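Local atomic coordinates of protein Kinase A (Toxoplasma gondii, PDB entry 5J3U), a protein that binds cAMP at two sites in its regulatory domain and probably inhibits the kinase catalytic subunit until the nucleotide releases it. Residues N31-A36 and A121-A126; D145-Y150 and R245-V250; Y169-G174 and V179-E184; A216-E221 and D252-K257. One frame throughout, in Å; residues are numbered along the deposited sequence.

Interaction 1. Residues N31-A36 and A121-A126; sequences NTVILA and AIVKDA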
# COMPACT_ATOMS: atom_id res chain seq x y z
N ASN A 31 -4.24 -17.23 1.54
CA ASN A 31 -4.30 -18.49 0.78
C ASN A 31 -5.73 -18.87 0.30
O ASN A 31 -5.90 -19.32 -0.83
CB ASN A 31 -3.63 -19.62 1.54
CG ASN A 31 -3.57 -20.88 0.74
OD1 ASN A 31 -4.36 -21.82 0.96
ND2 ASN A 31 -2.67 -20.92 -0.21
N THR A 32 -6.72 -18.69 1.14
CA THR A 32 -8.12 -18.88 0.77
C THR A 32 -8.62 -17.96 -0.34
O THR A 32 -9.24 -18.39 -1.29
CB THR A 32 -8.93 -18.69 2.02
OG1 THR A 32 -8.54 -19.71 2.92
CG2 THR A 32 -10.45 -18.75 1.82
N VAL A 33 -8.26 -16.68 -0.24
CA VAL A 33 -8.49 -15.75 -1.37
C VAL A 33 -7.80 -16.24 -2.64
O VAL A 33 -8.42 -16.29 -3.70
CB VAL A 33 -8.02 -14.29 -1.04
CG1 VAL A 33 -8.14 -13.43 -2.27
CG2 VAL A 33 -8.79 -13.70 0.13
N ILE A 34 -6.55 -16.66 -2.56
CA ILE A 34 -5.83 -17.18 -3.70
C ILE A 34 -6.59 -18.38 -4.29
O ILE A 34 -6.80 -18.45 -5.52
CB ILE A 34 -4.35 -17.51 -3.38
CG1 ILE A 34 -3.59 -16.19 -3.14
CG2 ILE A 34 -3.66 -18.32 -4.48
CD1 ILE A 34 -2.20 -16.40 -2.55
N LEU A 35 -7.08 -19.25 -3.42
CA LEU A 35 -7.83 -20.46 -3.91
C LEU A 35 -9.05 -20.02 -4.74
O LEU A 35 -9.34 -20.61 -5.78
CB LEU A 35 -8.28 -21.31 -2.75
CG LEU A 35 -9.00 -22.63 -3.12
CD1 LEU A 35 -8.11 -23.52 -3.96
CD2 LEU A 35 -9.46 -23.35 -1.88
N ALA A 36 -9.75 -19.02 -4.22
CA ALA A 36 -10.97 -18.49 -4.84
C ALA A 36 -10.74 -17.74 -6.14
O ALA A 36 -11.65 -17.66 -6.97
CB ALA A 36 -11.75 -17.66 -3.86
N ALA A 121 -16.96 -12.62 2.53
CA ALA A 121 -16.65 -13.54 3.63
C ALA A 121 -15.27 -13.35 4.29
O ALA A 121 -15.15 -13.43 5.49
CB ALA A 121 -16.76 -14.97 3.11
N ILE A 122 -14.23 -13.12 3.49
CA ILE A 122 -12.83 -13.19 3.96
C ILE A 122 -12.17 -11.81 4.10
O ILE A 122 -11.38 -11.63 5.04
CB ILE A 122 -11.96 -14.00 3.00
CG1 ILE A 122 -12.57 -15.40 2.74
CG2 ILE A 122 -10.50 -14.09 3.48
CD1 ILE A 122 -12.57 -16.31 3.97
N VAL A 123 -12.48 -10.88 3.19
CA VAL A 123 -11.74 -9.63 3.04
C VAL A 123 -12.40 -8.36 3.58
O VAL A 123 -11.72 -7.53 4.16
CB VAL A 123 -11.41 -9.33 1.58
CG1 VAL A 123 -10.31 -8.25 1.50
CG2 VAL A 123 -10.91 -10.56 0.87
N LYS A 124 -13.70 -8.21 3.37
CA LYS A 124 -14.38 -6.89 3.43
C LYS A 124 -14.29 -6.28 4.85
O LYS A 124 -13.86 -5.14 5.00
CB LYS A 124 -15.82 -7.01 2.97
CG LYS A 124 -16.55 -5.68 2.98
CD LYS A 124 -17.97 -5.78 2.44
CE LYS A 124 -18.66 -4.45 2.65
NZ LYS A 124 -19.75 -4.28 1.65
N ASP A 125 -14.70 -7.04 5.85
CA ASP A 125 -14.62 -6.60 7.25
C ASP A 125 -13.19 -6.31 7.69
O ASP A 125 -12.97 -5.26 8.32
CB ASP A 125 -15.32 -7.62 8.17
CG ASP A 125 -16.87 -7.65 7.96
OD1 ASP A 125 -17.42 -6.76 7.27
OD2 ASP A 125 -17.54 -8.59 8.47
N ALA A 126 -12.24 -7.19 7.37
CA ALA A 126 -10.86 -7.01 7.75
C ALA A 126 -10.30 -5.72 7.15
O ALA A 126 -9.59 -4.95 7.82
CB ALA A 126 -10.00 -8.17 7.30

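Interaction 2. Residues D145-Y150 and R245-V250; sequences DGMDAY and RLMGSV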
# COMPACT_ATOMS: atom_id res chain seq x y z
N ASP A 145 -0.71 16.34 12.82
CA ASP A 145 -1.74 17.10 13.51
C ASP A 145 -2.28 18.28 12.73
O ASP A 145 -3.38 18.72 13.00
CB ASP A 145 -1.25 17.58 14.91
CG ASP A 145 -1.19 16.46 15.93
OD1 ASP A 145 -1.71 15.34 15.65
OD2 ASP A 145 -0.60 16.71 17.01
N GLY A 146 -1.53 18.75 11.75
CA GLY A 146 -1.96 19.88 10.94
C GLY A 146 -2.91 19.51 9.85
O GLY A 146 -3.63 20.39 9.31
N MET A 147 -2.99 18.21 9.55
CA MET A 147 -3.86 17.75 8.45
C MET A 147 -5.29 17.79 8.91
O MET A 147 -5.56 17.58 10.09
CB MET A 147 -3.55 16.30 8.12
CG MET A 147 -2.25 16.11 7.39
SD MET A 147 -1.97 14.44 6.80
CE MET A 147 -0.55 14.72 5.69
N ASP A 148 -6.21 17.97 7.99
CA ASP A 148 -7.58 17.78 8.35
C ASP A 148 -7.92 16.27 8.19
O ASP A 148 -7.06 15.46 7.79
CB ASP A 148 -8.50 18.73 7.60
CG ASP A 148 -8.59 18.44 6.10
OD1 ASP A 148 -8.32 17.31 5.64
OD2 ASP A 148 -8.97 19.37 5.36
N ALA A 149 -9.15 15.92 8.52
CA ALA A 149 -9.56 14.50 8.54
C ALA A 149 -9.48 13.88 7.21
O ALA A 149 -9.10 12.73 7.10
CB ALA A 149 -11.00 14.35 9.06
N TYR A 150 -9.82 14.64 6.17
CA TYR A 150 -9.73 14.08 4.83
C TYR A 150 -8.28 13.86 4.40
O TYR A 150 -7.99 12.82 3.82
CB TYR A 150 -10.49 14.93 3.79
CG TYR A 150 -10.31 14.38 2.38
CD1 TYR A 150 -9.13 14.64 1.69
CD2 TYR A 150 -11.28 13.58 1.75
CE1 TYR A 150 -8.91 14.14 0.41
CE2 TYR A 150 -11.08 13.08 0.46
CZ TYR A 150 -9.87 13.37 -0.20
OH TYR A 150 -9.59 12.91 -1.47
N ARG A 245 2.78 12.84 -2.77
CA ARG A 245 1.48 13.33 -3.25
C ARG A 245 0.45 13.59 -2.18
O ARG A 245 -0.54 14.28 -2.46
CB ARG A 245 0.93 12.37 -4.27
CG ARG A 245 1.76 12.41 -5.52
CD ARG A 245 1.25 11.44 -6.53
NE ARG A 245 2.00 11.58 -7.76
CZ ARG A 245 1.79 10.86 -8.85
NH1 ARG A 245 0.79 9.96 -8.92
NH2 ARG A 245 2.56 11.09 -9.91
N LEU A 246 0.65 13.04 -0.97
CA LEU A 246 -0.35 13.09 0.09
C LEU A 246 0.07 13.85 1.35
O LEU A 246 -0.80 14.28 2.13
CB LEU A 246 -0.73 11.67 0.51
CG LEU A 246 -1.32 10.73 -0.53
CD1 LEU A 246 -1.62 9.39 0.11
CD2 LEU A 246 -2.58 11.32 -1.14
N MET A 247 1.37 14.04 1.58
CA MET A 247 1.82 14.60 2.86
C MET A 247 1.76 16.12 2.86
O MET A 247 1.82 16.73 3.92
CB MET A 247 3.23 14.12 3.24
CG MET A 247 3.30 12.61 3.51
SD MET A 247 2.61 12.21 5.16
CE MET A 247 4.01 12.74 6.12
N GLY A 248 1.57 16.72 1.69
CA GLY A 248 1.45 18.19 1.65
C GLY A 248 2.53 18.90 2.40
O GLY A 248 3.71 18.55 2.32
N SER A 249 2.15 19.93 3.15
CA SER A 249 3.11 20.76 3.87
C SER A 249 3.76 20.05 5.05
O SER A 249 4.78 20.56 5.60
CB SER A 249 2.48 22.12 4.28
OG SER A 249 1.66 21.99 5.42
N VAL A 250 3.29 18.85 5.41
CA VAL A 250 4.03 18.06 6.42
C VAL A 250 5.48 17.78 5.93
O VAL A 250 6.39 17.65 6.72
CB VAL A 250 3.32 16.77 6.82
CG1 VAL A 250 4.13 16.03 7.87
CG2 VAL A 250 1.94 17.08 7.35

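Interaction 3. Residues Y169-G174 and V179-E184; sequences YIVRQG and VFYIVE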
# COMPACT_ATOMS: atom_id res chain seq x y z
N TYR A 169 16.79 -5.63 10.23
CA TYR A 169 17.01 -4.27 9.76
C TYR A 169 15.79 -3.88 8.96
O TYR A 169 15.41 -4.57 8.01
CB TYR A 169 18.28 -4.19 8.86
CG TYR A 169 19.56 -4.17 9.65
CD1 TYR A 169 19.95 -5.30 10.36
CD2 TYR A 169 20.36 -3.03 9.72
CE1 TYR A 169 21.08 -5.29 11.16
CE2 TYR A 169 21.54 -3.03 10.48
CZ TYR A 169 21.89 -4.17 11.19
OH TYR A 169 23.07 -4.16 11.99
N ILE A 170 15.18 -2.77 9.33
CA ILE A 170 14.05 -2.21 8.55
C ILE A 170 14.62 -1.38 7.37
O ILE A 170 14.15 -1.49 6.24
CB ILE A 170 13.12 -1.39 9.46
CG1 ILE A 170 12.63 -2.26 10.61
CG2 ILE A 170 11.94 -0.76 8.68
CD1 ILE A 170 11.79 -1.51 11.61
N VAL A 171 15.61 -0.54 7.66
CA VAL A 171 16.41 0.12 6.64
C VAL A 171 17.88 -0.03 6.98
O VAL A 171 18.26 -0.17 8.17
CB VAL A 171 16.03 1.59 6.36
CG1 VAL A 171 14.51 1.75 6.09
CG2 VAL A 171 16.54 2.52 7.44
N ARG A 172 18.70 -0.00 5.93
CA ARG A 172 20.16 -0.07 6.06
C ARG A 172 20.82 1.20 5.50
O ARG A 172 20.43 1.69 4.42
CB ARG A 172 20.67 -1.31 5.31
CG ARG A 172 20.04 -2.64 5.76
CD ARG A 172 20.38 -3.82 4.90
NE ARG A 172 19.62 -5.00 5.25
CZ ARG A 172 19.96 -5.92 6.16
NH1 ARG A 172 19.12 -6.93 6.38
NH2 ARG A 172 21.12 -5.84 6.85
N GLN A 173 21.83 1.70 6.19
CA GLN A 173 22.50 2.89 5.82
C GLN A 173 23.15 2.66 4.44
O GLN A 173 23.75 1.61 4.21
CB GLN A 173 23.57 3.26 6.82
CG GLN A 173 24.28 4.54 6.51
CD GLN A 173 25.17 5.04 7.67
OE1 GLN A 173 25.14 4.52 8.79
NE2 GLN A 173 25.92 6.07 7.39
N GLY A 174 22.98 3.62 3.56
CA GLY A 174 23.53 3.58 2.21
C GLY A 174 22.64 2.94 1.15
O GLY A 174 23.00 3.00 -0.00
N VAL A 179 10.53 4.33 1.05
CA VAL A 179 9.41 4.07 2.02
C VAL A 179 9.58 4.93 3.27
O VAL A 179 10.69 5.04 3.83
CB VAL A 179 9.35 2.59 2.45
CG1 VAL A 179 8.19 2.34 3.45
CG2 VAL A 179 9.22 1.71 1.24
N PHE A 180 8.47 5.53 3.72
CA PHE A 180 8.40 6.28 4.98
C PHE A 180 7.70 5.37 5.99
O PHE A 180 6.74 4.71 5.60
CB PHE A 180 7.60 7.57 4.74
CG PHE A 180 7.29 8.38 5.98
CD1 PHE A 180 8.27 8.96 6.73
CD2 PHE A 180 5.97 8.54 6.40
CE1 PHE A 180 7.99 9.74 7.83
CE2 PHE A 180 5.66 9.36 7.46
CZ PHE A 180 6.65 9.95 8.20
N TYR A 181 8.22 5.31 7.23
CA TYR A 181 7.74 4.44 8.27
C TYR A 181 7.25 5.17 9.54
O TYR A 181 7.77 6.22 9.92
CB TYR A 181 8.87 3.49 8.69
CG TYR A 181 9.38 2.57 7.62
CD1 TYR A 181 8.77 1.37 7.35
CD2 TYR A 181 10.50 2.93 6.87
CE1 TYR A 181 9.26 0.52 6.36
CE2 TYR A 181 10.97 2.12 5.88
CZ TYR A 181 10.37 0.91 5.63
OH TYR A 181 10.85 0.06 4.66
N ILE A 182 6.17 4.69 10.12
CA ILE A 182 5.71 5.11 11.42
C ILE A 182 5.52 3.84 12.28
O ILE A 182 4.92 2.83 11.84
CB ILE A 182 4.39 5.87 11.35
CG1 ILE A 182 4.36 6.88 10.17
CG2 ILE A 182 4.17 6.52 12.69
CD1 ILE A 182 2.98 7.49 9.92
N VAL A 183 6.06 3.84 13.49
CA VAL A 183 6.00 2.70 14.31
C VAL A 183 4.57 2.66 14.88
O VAL A 183 4.15 3.58 15.58
CB VAL A 183 6.98 2.78 15.51
CG1 VAL A 183 6.82 1.58 16.40
CG2 VAL A 183 8.46 2.87 15.04
N GLU A 184 3.88 1.57 14.62
CA GLU A 184 2.52 1.37 15.21
C GLU A 184 2.60 0.83 16.64
O GLU A 184 1.85 1.27 17.52
CB GLU A 184 1.73 0.36 14.37
CG GLU A 184 1.50 0.78 12.93
CD GLU A 184 0.69 -0.26 12.12
OE1 GLU A 184 -0.41 -0.65 12.64
OE2 GLU A 184 1.13 -0.62 10.97

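Interaction 4. Residues A216-E221 and D252-K257; sequences ALINEE and DLLSKK. With CMP (adenosine-3',5'-cyclic-monophosphate), chain B.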
# COMPACT_ATOMS: atom_id res chain seq x y z
N ALA A 216 15.57 10.07 3.12
CA ALA A 216 15.85 9.62 1.74
C ALA A 216 14.80 10.17 0.78
O ALA A 216 15.10 10.46 -0.37
CB ALA A 216 15.93 8.11 1.64
N LEU A 217 13.55 10.30 1.24
CA LEU A 217 12.45 10.82 0.40
C LEU A 217 12.56 12.31 0.17
O LEU A 217 12.48 12.76 -0.99
CB LEU A 217 11.07 10.49 1.05
CG LEU A 217 10.77 9.03 1.35
CD1 LEU A 217 9.35 8.81 1.88
CD2 LEU A 217 10.97 8.17 0.13
N ILE A 218 12.82 13.08 1.23
CA ILE A 218 12.90 14.51 1.16
C ILE A 218 14.16 14.97 0.44
O ILE A 218 14.10 15.92 -0.34
CB ILE A 218 12.83 15.17 2.53
CG1 ILE A 218 11.45 14.92 3.15
CG2 ILE A 218 13.09 16.67 2.45
CD1 ILE A 218 11.37 15.16 4.63
N ASN A 219 15.28 14.31 0.71
CA ASN A 219 16.59 14.76 0.21
C ASN A 219 17.04 14.04 -1.03
O ASN A 219 18.09 14.40 -1.61
CB ASN A 219 17.64 14.60 1.29
CG ASN A 219 17.40 15.48 2.48
OD1 ASN A 219 16.89 16.58 2.37
ND2 ASN A 219 17.88 15.03 3.61
N GLU A 220 16.33 12.98 -1.42
CA GLU A 220 16.66 12.20 -2.60
C GLU A 220 18.07 11.62 -2.47
O GLU A 220 18.90 11.79 -3.38
CB GLU A 220 16.58 13.05 -3.88
CG GLU A 220 15.34 13.93 -4.00
CD GLU A 220 14.05 13.18 -3.90
OE1 GLU A 220 14.08 11.92 -3.89
OE2 GLU A 220 13.00 13.86 -3.85
N GLU A 221 18.33 11.03 -1.30
CA GLU A 221 19.66 10.52 -0.96
C GLU A 221 19.50 9.09 -0.44
O GLU A 221 18.41 8.65 -0.03
CB GLU A 221 20.27 11.34 0.16
CG GLU A 221 20.66 12.74 -0.22
CD GLU A 221 21.42 13.44 0.89
OE1 GLU A 221 21.53 12.90 2.00
OE2 GLU A 221 21.94 14.54 0.65
N ASP A 252 7.39 19.93 4.52
CA ASP A 252 8.13 21.12 4.97
C ASP A 252 8.44 21.03 6.44
O ASP A 252 9.55 21.39 6.86
CB ASP A 252 7.37 22.43 4.67
CG ASP A 252 7.09 22.64 3.20
OD1 ASP A 252 7.92 22.28 2.34
OD2 ASP A 252 6.04 23.23 2.90
N LEU A 253 7.48 20.57 7.24
CA LEU A 253 7.75 20.35 8.67
C LEU A 253 8.86 19.35 8.89
O LEU A 253 9.68 19.53 9.77
CB LEU A 253 6.52 19.86 9.44
CG LEU A 253 5.25 20.66 9.50
CD1 LEU A 253 4.20 19.87 10.28
CD2 LEU A 253 5.49 22.01 10.18
N LEU A 254 8.83 18.25 8.12
CA LEU A 254 9.80 17.22 8.26
C LEU A 254 11.18 17.72 7.85
O LEU A 254 12.20 17.39 8.49
CB LEU A 254 9.40 15.98 7.43
CG LEU A 254 8.27 15.14 8.04
CD1 LEU A 254 7.84 14.12 7.03
CD2 LEU A 254 8.69 14.48 9.35
N SER A 255 11.21 18.56 6.83
CA SER A 255 12.46 19.12 6.32
C SER A 255 13.09 20.04 7.37
O SER A 255 14.30 19.96 7.67
CB SER A 255 12.22 19.88 5.04
OG SER A 255 13.46 20.03 4.40
N LYS A 256 12.27 20.88 7.97
CA LYS A 256 12.78 21.79 9.00
C LYS A 256 13.21 21.03 10.28
O LYS A 256 14.25 21.36 10.87
CB LYS A 256 11.76 22.91 9.27
CG LYS A 256 11.61 23.87 8.07
CD LYS A 256 10.78 25.11 8.47
CE LYS A 256 10.46 26.07 7.33
NZ LYS A 256 9.24 25.64 6.59
N LYS A 257 12.47 20.01 10.67
CA LYS A 257 12.84 19.19 11.83
C LYS A 257 14.10 18.35 11.64
O LYS A 257 14.68 17.92 12.63
CB LYS A 257 11.70 18.30 12.26
CG LYS A 257 10.53 19.10 12.80
CD LYS A 257 9.33 18.22 13.09
CE LYS A 257 9.55 17.30 14.28
NZ LYS A 257 9.87 18.05 15.55
P CMP B . 16.51 7.95 6.18
O1P CMP B . 15.51 7.86 5.10
O2P CMP B . 17.88 8.56 5.85
O5' CMP B . 16.74 6.46 6.74
C5' CMP B . 17.47 6.33 7.97
C4' CMP B . 16.62 7.09 9.00
O4' CMP B . 17.16 7.15 10.33
C3' CMP B . 16.57 8.57 8.65
O3' CMP B . 15.83 8.72 7.43
C2' CMP B . 15.98 9.19 9.88
O2' CMP B . 14.53 9.00 9.94
C1' CMP B . 16.55 8.25 10.94
N9 CMP B . 17.54 8.89 11.76
C8 CMP B . 17.55 8.77 13.11
N7 CMP B . 18.64 9.44 13.64
C5 CMP B . 19.35 9.94 12.60
C6 CMP B . 20.59 10.76 12.43
N6 CMP B . 21.34 11.16 13.50
N1 CMP B . 20.92 11.06 11.16
C2 CMP B . 20.25 10.67 10.04
N3 CMP B . 19.10 9.93 10.15
C4 CMP B . 18.61 9.58 11.36

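Interaction 1. Residues N31-A36 and A121-A126
A helix-helix contact on the outside of a cyclic nucleotide-binding domain brings Thr32 and Val33 of helix 27-36 against Ile122 and Val123 of the long helix 116-138. The two short segments run obliquely antiparallel, at 129° between their N-to-C directions, and their axes come no closer than 10.4 Å, so side chains alone bridge the gap. Val33 meets both residues of the other helix with one methyl: its CG2, anti to the carbonyl carbon, lies 3.8 Å from Ile122 CG2. The same CG2 also reaches Val123 CG2 at 3.9 Å. Val33 and Ile122 slide past each other in opposite directions, whereas Val33 and Val123 meet at about a right angle. Those two partners sit at a wider pi-type turn at 121-123. Ile122 in turn meets both Val33 and Thr32: at the more exposed side, Thr32 CG2 touches Ile122 CD1 at 3.9 Å. Thr32 OG1, beside the backbone N, is hydrogen-bonded to Lys28 O, while CG2, anti to that N, is the branch that meets Ile122. Phe22 from the connecting loop packs on both Val33 and Val123, and Leu16 of helix 6-18 and Leu114 of strand 109-115 also meet Val33, extending the apolar cluster. Helices 27-36 and 116-138 pack together beside the beta barrel, as the helical subdomain does in cAMP-binding regulatory subunits.

Interaction 2. Residues D145-Y150 and R245-V250
The flat groups that Met147 meets are peptide units, not rings: its terminal methyl CE stands off one face of the Met247-Gly248 peptide, 3.6 Å from Met247 O, and is tilted from the plane of the Leu246-Met247 peptide, 3.6 Å from Leu246 O. These are two successive backbone carbonyls leading into a turn. An extended chain, with chi2 at -173° and chi3 at 168°, brings the methyl to this place. Two apolar partners complete its surroundings, Val250 CG2 at 3.8 Å and Met247 SD at 4.1 Å. The second methionine is built the other way, bent at both chi2 and chi3, and its sulfur meets the methyl of the first. Gly248 has positive phi, and a type II' beta turn from Met247 to Val250 is closed by Val250 N bonding to Met247 O at 3.0 Å. Thus Met247 O serves the turn while the Met147 methyl lies close to it. On the Met147 side, Asp148 N-caps helix 149-157 through OD1 and Glu151 N, and Val155 of that helix also touches Met147. With a thioether end and no donor in the Met147 side chain, the contact rests on shape and dispersion, with at most a slight electrostatic contribution from the methyl near the carbonyl oxygens.

Interaction 3. Residues Y169-G174 and V179-E184
The backbone of Val227, in strand 226-229, is gripped by hydrogen bonds from the backbones of both Ile170 and Val171, a classic beta bulge, and the side chains of these two residues point toward Tyr181. The setting is the beta barrel of a cyclic nucleotide-binding domain, of the cupin type: strand 179-183 belongs to one sheet, and the chain turns a corner at Ile170 on its way between sheets. The Tyr181 side chain points toward Ile170 and Val171, is buried with them and is held between aliphatic groups. Over one ring face sits Ile170 CG2, in a CH-pi contact 3.8 Å from the ring centroid and only 14° off the normal. With CG1 beside the backbone N (chi1 -57°), CG2 stands anti to that N and is the branch laid over the ring. The opposite face is taken by Val179 CG1 of the same strand as the tyrosine, 3.4 Å above the plane and offset toward the rim, so the ring is clamped from both sides. Phe212 meets it as well, the two ring planes inclined by about 20°. Val171 approaches obliquely, and its side chain lines the pocket of the bound cAMP, about 4 Å from the nucleotide. Val171 is thus shared between the ligand site and the barrel core. Of its two methyls, CG1 does the touching in the core, lying anti to the carbonyl carbon and 3.6 Å from Tyr181 CE2.

Interaction 4. Residues A216-E221 and D252-K257
The end of Ile218 meets Leu254 at the base of the leucine side chain: Ile218 CD1 lies 3.5 Å from Leu254 CB, a close apolar approach. The two side chains cross at about a right angle. The extended end of the isoleucine, chi2 163°, carries CD1 over to helix 250-257, while the other branch, CG2, faces Ser255 OG at 3.9 Å. Phe243 of helix 240-246 packs on both Ile218 and Leu254, and Ile143 and Tyr211 also touch Leu254. The short helix 215-219 belongs to what is, as in related regulatory subunits, the phosphate-binding cassette. Ala216 N donates to O1P of the bound cAMP at 3.0 Å with an N-H...O angle of 161°, and Arg223 NH1 and Ala224 N are further partners of the nucleotide. The amide lies near the start of the helix, where the helix dipole would favour a negative phosphate. Two residues past Ile218, Glu220, with positive phi, is the first to leave helical angles. The carboxylate of Glu220 makes salt bridges to Arg240 through OE1 and to Lys244 through OE2, and Lys244 NZ also bonds to Leu217 O.

Interactions 2, 3 and 4 touch one another in the second domain; segments of interactions 3 and 4 reach its cAMP, and interaction 2 lies behind them. Interaction 1 lies apart, its centre 32 Å from that of interaction 2; the two are joined along the chain by helix 116-138 and the next helix, 149-157. Met247 connects interactions 2 and 3 with its CE 4.0 Å from Phe180 CE2, and interactions 2 and 4 with the same CE 4.2 Å from Leu254 CD1. Phe180 CB also meets Leu217 CD1 at 3.6 Å, joining interactions 3 and 4. Ala216 N of segment 216-221 binds the phosphate, and Val171 lines the pocket. The side chain of Met247 is about 12 Å from a bound cAMP, that of Val123 about 14 Å.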